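Local structure of gSG7 salivary protein (Anopheles stephensi, 6XMB) at residues 76-80 with 94-99; 72-76 with 102-106. The protein inhibits contact-pathway coagulation in the host by blocking reciprocal activation of factor XII and prekallikrein, and weakly inhibits the alternative pathway of complement. All coordinates share one frame. Residue numbers count along the deposited sequence, not the author numbering.

Contact 1 of 2, residues 76-80 with 94-99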
ATOM      1  N   PHE A  76      -4.587   9.666  -2.880  1.00 45.12           N
ATOM      2  CA  PHE A  76      -4.699   8.683  -3.954  1.00 45.69           C
ATOM      3  C   PHE A  76      -5.075   7.319  -3.373  1.00 48.40           C
ATOM      4  O   PHE A  76      -6.067   6.713  -3.788  1.00 51.84           O
ATOM      5  CB  PHE A  76      -3.386   8.662  -4.769  1.00 41.59           C
ATOM      6  CG  PHE A  76      -3.407   7.767  -6.024  1.00 38.73           C
ATOM      7  CD1 PHE A  76      -4.585   7.313  -6.582  1.00 42.41           C
ATOM      8  CD2 PHE A  76      -2.219   7.395  -6.624  1.00 34.10           C
ATOM      9  CE1 PHE A  76      -4.571   6.491  -7.715  1.00 44.12           C
ATOM     10  CE2 PHE A  76      -2.189   6.585  -7.746  1.00 34.92           C
ATOM     11  CZ  PHE A  76      -3.371   6.125  -8.296  1.00 37.56           C
ATOM     12  N   TYR A  77      -4.386   6.887  -2.308  1.00 42.49           N
ATOM     13  CA  TYR A  77      -4.726   5.605  -1.675  1.00 46.47           C
ATOM     14  C   TYR A  77      -6.136   5.579  -1.098  1.00 53.85           C
ATOM     15  O   TYR A  77      -6.774   4.515  -1.073  1.00 58.65           O
ATOM     16  CB  TYR A  77      -3.748   5.246  -0.556  1.00 45.57           C
ATOM     17  CG  TYR A  77      -3.873   3.773  -0.201  1.00 53.19           C
ATOM     18  CD1 TYR A  77      -3.512   2.793  -1.131  1.00 50.11           C
ATOM     19  CD2 TYR A  77      -4.390   3.359   1.019  1.00 58.25           C
ATOM     20  CE1 TYR A  77      -3.639   1.452  -0.839  1.00 55.87           C
ATOM     21  CE2 TYR A  77      -4.519   2.018   1.324  1.00 61.58           C
ATOM     22  CZ  TYR A  77      -4.141   1.066   0.385  1.00 62.08           C
ATOM     23  OH  TYR A  77      -4.255  -0.277   0.644  1.00 67.13           O
ATOM     24  N   ALA A  78      -6.621   6.715  -0.582  1.00 48.83           N
ATOM     25  CA  ALA A  78      -7.999   6.762  -0.110  1.00 54.70           C
ATOM     26  C   ALA A  78      -8.976   6.587  -1.265  1.00 54.86           C
ATOM     27  O   ALA A  78      -9.961   5.855  -1.147  1.00 59.27           O
ATOM     28  CB  ALA A  78      -8.260   8.075   0.634  1.00 58.24           C
ATOM     29  N   GLY A  79      -8.711   7.231  -2.400  1.00 52.67           N
ATOM     30  CA  GLY A  79      -9.579   7.043  -3.551  1.00 56.26           C
ATOM     31  C   GLY A  79      -9.545   5.623  -4.079  1.00 58.27           C
ATOM     32  O   GLY A  79     -10.567   5.082  -4.506  1.00 64.99           O
ATOM     33  N   PHE A  80      -8.366   4.999  -4.054  1.00 55.03           N
ATOM     34  CA  PHE A  80      -8.233   3.627  -4.533  1.00 58.98           C
ATOM     35  C   PHE A  80      -8.946   2.646  -3.613  1.00 66.68           C
ATOM     36  O   PHE A  80      -9.430   1.605  -4.071  1.00 72.38           O
ATOM     37  CB  PHE A  80      -6.745   3.280  -4.667  1.00 50.66           C
ATOM     38  CG  PHE A  80      -6.465   1.856  -5.057  1.00 52.22           C
ATOM     39  CD1 PHE A  80      -6.880   1.358  -6.285  1.00 56.45           C
ATOM     40  CD2 PHE A  80      -5.741   1.023  -4.209  1.00 54.28           C
ATOM     41  CE1 PHE A  80      -6.603   0.042  -6.659  1.00 57.34           C
ATOM     42  CE2 PHE A  80      -5.462  -0.302  -4.572  1.00 53.57           C
ATOM     43  CZ  PHE A  80      -5.893  -0.787  -5.798  1.00 55.39           C
ATOM     44  N   CYS A  94     -11.650   1.975  -9.566  1.00 72.23           N
ATOM     45  CA  CYS A  94     -11.282   2.965  -8.558  1.00 70.30           C
ATOM     46  C   CYS A  94     -10.031   3.729  -8.978  1.00 64.48           C
ATOM     47  O   CYS A  94      -9.972   4.961  -8.850  1.00 60.87           O
ATOM     48  CB  CYS A  94     -11.079   2.295  -7.197  1.00 72.37           C
ATOM     49  SG  CYS A  94     -12.582   1.599  -6.462  1.00 84.42           S
ATOM     50  N   LEU A  95      -9.034   3.010  -9.504  1.00 68.79           N
ATOM     51  CA  LEU A  95      -7.830   3.649 -10.020  1.00 62.01           C
ATOM     52  C   LEU A  95      -8.163   4.645 -11.119  1.00 59.45           C
ATOM     53  O   LEU A  95      -7.619   5.753 -11.142  1.00 56.89           O
ATOM     54  CB  LEU A  95      -6.866   2.581 -10.533  1.00 59.77           C
ATOM     55  CG  LEU A  95      -5.373   2.818 -10.374  1.00 52.46           C
ATOM     56  CD1 LEU A  95      -4.998   2.797  -8.915  1.00 51.62           C
ATOM     57  CD2 LEU A  95      -4.612   1.755 -11.121  1.00 49.75           C
ATOM     58  N   GLU A  96      -9.064   4.274 -12.037  1.00 60.46           N
ATOM     59  CA  GLU A  96      -9.436   5.169 -13.128  1.00 60.82           C
ATOM     60  C   GLU A  96      -9.972   6.504 -12.626  1.00 61.04           C
ATOM     61  O   GLU A  96      -9.873   7.510 -13.339  1.00 59.43           O
ATOM     62  CB  GLU A  96     -10.476   4.503 -14.031  1.00 62.62           C
ATOM     63  N   ALA A  97     -10.531   6.548 -11.420  1.00 60.86           N
ATOM     64  CA  ALA A  97     -11.108   7.791 -10.925  1.00 59.98           C
ATOM     65  C   ALA A  97     -10.117   8.616 -10.111  1.00 57.02           C
ATOM     66  O   ALA A  97     -10.127   9.855 -10.191  1.00 56.77           O
ATOM     67  CB  ALA A  97     -12.344   7.485 -10.083  1.00 65.03           C
ATOM     68  N   ALA A  98      -9.247   7.949  -9.349  1.00 56.64           N
ATOM     69  CA  ALA A  98      -8.350   8.616  -8.413  1.00 51.60           C
ATOM     70  C   ALA A  98      -6.996   8.952  -9.004  1.00 47.27           C
ATOM     71  O   ALA A  98      -6.356   9.909  -8.557  1.00 46.21           O
ATOM     72  CB  ALA A  98      -8.135   7.746  -7.172  1.00 51.64           C
ATOM     73  N   GLU A  99      -6.522   8.181  -9.971  1.00 52.68           N
ATOM     74  CA  GLU A  99      -5.186   8.448 -10.504  1.00 48.49           C
ATOM     75  C   GLU A  99      -5.098   9.786 -11.212  1.00 46.36           C
ATOM     76  O   GLU A  99      -4.124  10.522 -10.962  1.00 42.57           O
ATOM     77  CB  GLU A  99      -4.737   7.309 -11.425  1.00 46.78           C
ATOM     78  CG  GLU A  99      -3.333   7.575 -11.910  1.00 43.02           C
ATOM     79  CD  GLU A  99      -2.736   6.461 -12.719  1.00 42.37           C
ATOM     80  OE1 GLU A  99      -3.076   6.321 -13.921  1.00 43.83           O
ATOM     81  OE2 GLU A  99      -1.887   5.739 -12.165  1.00 40.59           O
TER
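Phe76 brings its ring up against one turn of helix 92-116, where CD1 lies 3.6 Å from Ala98 CB, CE1 3.4 Å from the backbone N of Glu99, and CZ 3.8 Å from Leu95 CD1. The Ala98 methyl meets the edge of this ring. One turn on from Phe76, Phe80 packs its CD1 3.5 Å from Leu95 CD1, so the leucine, long enough to reach across, touches both aromatic rings. Gly79 and Ala98 are small: Gly79 CA lies 4.0 Å from Ala98 CB, and a side chain on Gly79 would collide with that methyl. The axes of the two segments, antiparallel at 151°, can therefore approach to 8.4 Å, without any hydrogen bond between them. Cys94 sets its CB 3.6 Å from Phe80 O, while its SG forms the disulfide with Cys84 that ties the loop after helix 59-80 to helix 92-116. Helix 6-49 packs alongside both segments, its Tyr28 meeting the rings of Phe76 and Phe80, its Phe27 touching Leu95 and its Arg31 forming a salt bridge with Glu99.

Contact 2 of 2, residues 72-76 with 102-106; sequences LESTF and YLDGL
This is a buried antiparallel helix-helix contact near the centre of the chain, joining the C-terminal half of helix 59-80 to the middle of helix 92-116. Both segments are regular alpha-helix, their axes 9.9 Å apart at closest approach and 174° between directions, with Phe76 and Tyr102 as the nearest CA pair at 5.9 Å. Both aromatics adopt t at chi1 and form an offset stack, centroids 4.6 Å apart and planes at 24°, with Phe76 CD2 3.4 Å from Tyr102 CD2; Tyr102 CB also makes a CH-pi contact over the Phe76 face, 4.2 Å from its centroid. The stack packs together two helices of the all-helical Aegyptin C-terminal domain fold. Tyr102 CD1 reaches 3.4 Å from Leu72 O, and its CE1 3.7 Å from Glu73 CA. Leu72, in the mt rotamer, extends over Gly105, where a CB would clash; its CD1 lies 3.7 Å from Gly105 C and from Leu106 CD2. On helix 6-49, Ala32 O accepts a hydrogen bond from Tyr102 OH, and Tyr28 OH is hydrogen-bonded to Glu73 OE1.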
ATOM      1  N   LEU A  72      -0.870  14.207  -1.331  1.00 47.05           N
ATOM      2  CA  LEU A  72      -1.421  13.736  -2.596  1.00 44.31           C
ATOM      3  C   LEU A  72      -1.452  12.213  -2.645  1.00 43.19           C
ATOM      4  O   LEU A  72      -2.437  11.620  -3.095  1.00 43.49           O
ATOM      5  CB  LEU A  72      -0.612  14.295  -3.769  1.00 41.02           C
ATOM      6  CG  LEU A  72      -0.596  15.832  -3.920  1.00 41.09           C
ATOM      7  CD1 LEU A  72       0.439  16.237  -4.951  1.00 39.97           C
ATOM      8  CD2 LEU A  72      -1.957  16.363  -4.295  1.00 41.26           C
ATOM      9  N   GLU A  73      -0.396  11.561  -2.151  1.00 39.53           N
ATOM     10  CA  GLU A  73      -0.340  10.103  -2.198  1.00 41.16           C
ATOM     11  C   GLU A  73      -1.348   9.474  -1.243  1.00 45.84           C
ATOM     12  O   GLU A  73      -1.978   8.461  -1.589  1.00 43.72           O
ATOM     13  CB  GLU A  73       1.078   9.618  -1.884  1.00 41.60           C
ATOM     14  CG  GLU A  73       1.323   8.126  -2.106  1.00 42.56           C
ATOM     15  CD  GLU A  73       0.955   7.241  -0.905  1.00 46.34           C
ATOM     16  OE1 GLU A  73       0.365   6.158  -1.128  1.00 47.72           O
ATOM     17  OE2 GLU A  73       1.280   7.605   0.243  1.00 48.70           O
ATOM     18  N   SER A  74      -1.513  10.057  -0.038  1.00 41.89           N
ATOM     19  CA  SER A  74      -2.526   9.570   0.901  1.00 46.03           C
ATOM     20  C   SER A  74      -3.914   9.682   0.291  1.00 46.78           C
ATOM     21  O   SER A  74      -4.721   8.756   0.378  1.00 51.37           O
ATOM     22  CB  SER A  74      -2.469  10.358   2.228  1.00 53.25           C
ATOM     23  OG  SER A  74      -1.190  10.288   2.844  1.00 54.58           O
ATOM     24  N   THR A  75      -4.200  10.813  -0.357  1.00 45.87           N
ATOM     25  CA  THR A  75      -5.489  10.989  -1.023  1.00 47.30           C
ATOM     26  C   THR A  75      -5.668  10.015  -2.185  1.00 45.25           C
ATOM     27  O   THR A  75      -6.790   9.589  -2.466  1.00 48.78           O
ATOM     28  CB  THR A  75      -5.617  12.427  -1.524  1.00 46.41           C
ATOM     29  OG1 THR A  75      -5.297  13.312  -0.454  1.00 49.60           O
ATOM     30  CG2 THR A  75      -7.029  12.725  -2.014  1.00 49.94           C
ATOM     31  N   PHE A  76      -4.587   9.666  -2.880  1.00 45.12           N
ATOM     32  CA  PHE A  76      -4.699   8.683  -3.954  1.00 45.69           C
ATOM     33  C   PHE A  76      -5.075   7.319  -3.373  1.00 48.40           C
ATOM     34  O   PHE A  76      -6.067   6.713  -3.788  1.00 51.84           O
ATOM     35  CB  PHE A  76      -3.386   8.662  -4.769  1.00 41.59           C
ATOM     36  CG  PHE A  76      -3.407   7.767  -6.024  1.00 38.73           C
ATOM     37  CD1 PHE A  76      -4.585   7.313  -6.582  1.00 42.41           C
ATOM     38  CD2 PHE A  76      -2.219   7.395  -6.624  1.00 34.10           C
ATOM     39  CE1 PHE A  76      -4.571   6.491  -7.715  1.00 44.12           C
ATOM     40  CE2 PHE A  76      -2.189   6.585  -7.746  1.00 34.92           C
ATOM     41  CZ  PHE A  76      -3.371   6.125  -8.296  1.00 37.56           C
ATOM     42  N   TYR A 102      -4.649  12.557  -8.859  1.00 45.38           N
ATOM     43  CA  TYR A 102      -3.318  12.509  -8.251  1.00 41.82           C
ATOM     44  C   TYR A 102      -2.239  13.010  -9.202  1.00 42.93           C
ATOM     45  O   TYR A 102      -1.352  13.768  -8.795  1.00 43.05           O
ATOM     46  CB  TYR A 102      -3.026  11.078  -7.800  1.00 41.57           C
ATOM     47  CG  TYR A 102      -1.587  10.742  -7.405  1.00 40.59           C
ATOM     48  CD1 TYR A 102      -1.060  11.149  -6.163  1.00 36.87           C
ATOM     49  CD2 TYR A 102      -0.775   9.960  -8.246  1.00 35.44           C
ATOM     50  CE1 TYR A 102       0.234  10.812  -5.782  1.00 33.45           C
ATOM     51  CE2 TYR A 102       0.513   9.614  -7.883  1.00 31.81           C
ATOM     52  CZ  TYR A 102       1.020  10.024  -6.646  1.00 34.20           C
ATOM     53  OH  TYR A 102       2.319   9.678  -6.285  1.00 30.77           O
ATOM     54  N   LEU A 103      -2.279  12.582 -10.464  1.00 42.47           N
ATOM     55  CA  LEU A 103      -1.285  13.039 -11.425  1.00 40.82           C
ATOM     56  C   LEU A 103      -1.447  14.523 -11.703  1.00 42.16           C
ATOM     57  O   LEU A 103      -0.460  15.254 -11.790  1.00 41.10           O
ATOM     58  CB  LEU A 103      -1.394  12.222 -12.719  1.00 40.20           C
ATOM     59  CG  LEU A 103      -0.978  10.757 -12.592  1.00 39.43           C
ATOM     60  CD1 LEU A 103      -1.128  10.007 -13.916  1.00 36.69           C
ATOM     61  CD2 LEU A 103       0.438  10.651 -12.067  1.00 35.94           C
ATOM     62  N   ASP A 104      -2.682  14.995 -11.854  1.00 44.07           N
ATOM     63  CA  ASP A 104      -2.893  16.436 -11.979  1.00 47.66           C
ATOM     64  C   ASP A 104      -2.443  17.181 -10.721  1.00 47.37           C
ATOM     65  O   ASP A 104      -1.997  18.327 -10.808  1.00 49.32           O
ATOM     66  CB  ASP A 104      -4.363  16.736 -12.285  1.00 51.56           C
ATOM     67  CG  ASP A 104      -4.609  18.206 -12.595  1.00 60.81           C
ATOM     68  OD1 ASP A 104      -4.190  18.679 -13.677  1.00 62.36           O
ATOM     69  OD2 ASP A 104      -5.235  18.907 -11.756  1.00 63.85           O
ATOM     70  N   GLY A 105      -2.512  16.539  -9.553  1.00 47.15           N
ATOM     71  CA  GLY A 105      -1.989  17.173  -8.350  1.00 44.43           C
ATOM     72  C   GLY A 105      -0.481  17.331  -8.384  1.00 44.49           C
ATOM     73  O   GLY A 105       0.055  18.398  -8.067  1.00 48.71           O
ATOM     74  N   LEU A 106       0.228  16.275  -8.782  1.00 44.77           N
ATOM     75  CA  LEU A 106       1.681  16.355  -8.866  1.00 43.90           C
ATOM     76  C   LEU A 106       2.105  17.353  -9.926  1.00 46.29           C
ATOM     77  O   LEU A 106       3.126  18.030  -9.774  1.00 48.19           O
ATOM     78  CB  LEU A 106       2.266  14.981  -9.188  1.00 39.91           C
ATOM     79  CG  LEU A 106       2.027  13.835  -8.201  1.00 38.94           C
ATOM     80  CD1 LEU A 106       2.515  12.529  -8.817  1.00 34.71           C
ATOM     81  CD2 LEU A 106       2.744  14.100  -6.896  1.00 36.17           C
TER

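Contacts 1 and 2 are successive parts of one antiparallel interface between helix 59-80 and helix 92-116, their centres 9 Å apart. Phe76 belongs to both, offering one ring face to contact 2 and its CD1, CE1 and CZ atoms to contact 1. Between the short segments, the axial separation widens from 8.4 Å in contact 1 to 9.9 Å in contact 2. Each contact contains a glycine, on opposite partners, Gly79 on helix 59-80 and Gly105 on helix 92-116. Tyr28 of helix 6-49 bridges the two, reaching Phe80 in contact 1 and hydrogen-bonded to Glu73 in contact 2. The second subunit also approaches this region, its Tyr77 meeting Tyr77 and its Tyr90 packing on Glu73 and Ser74.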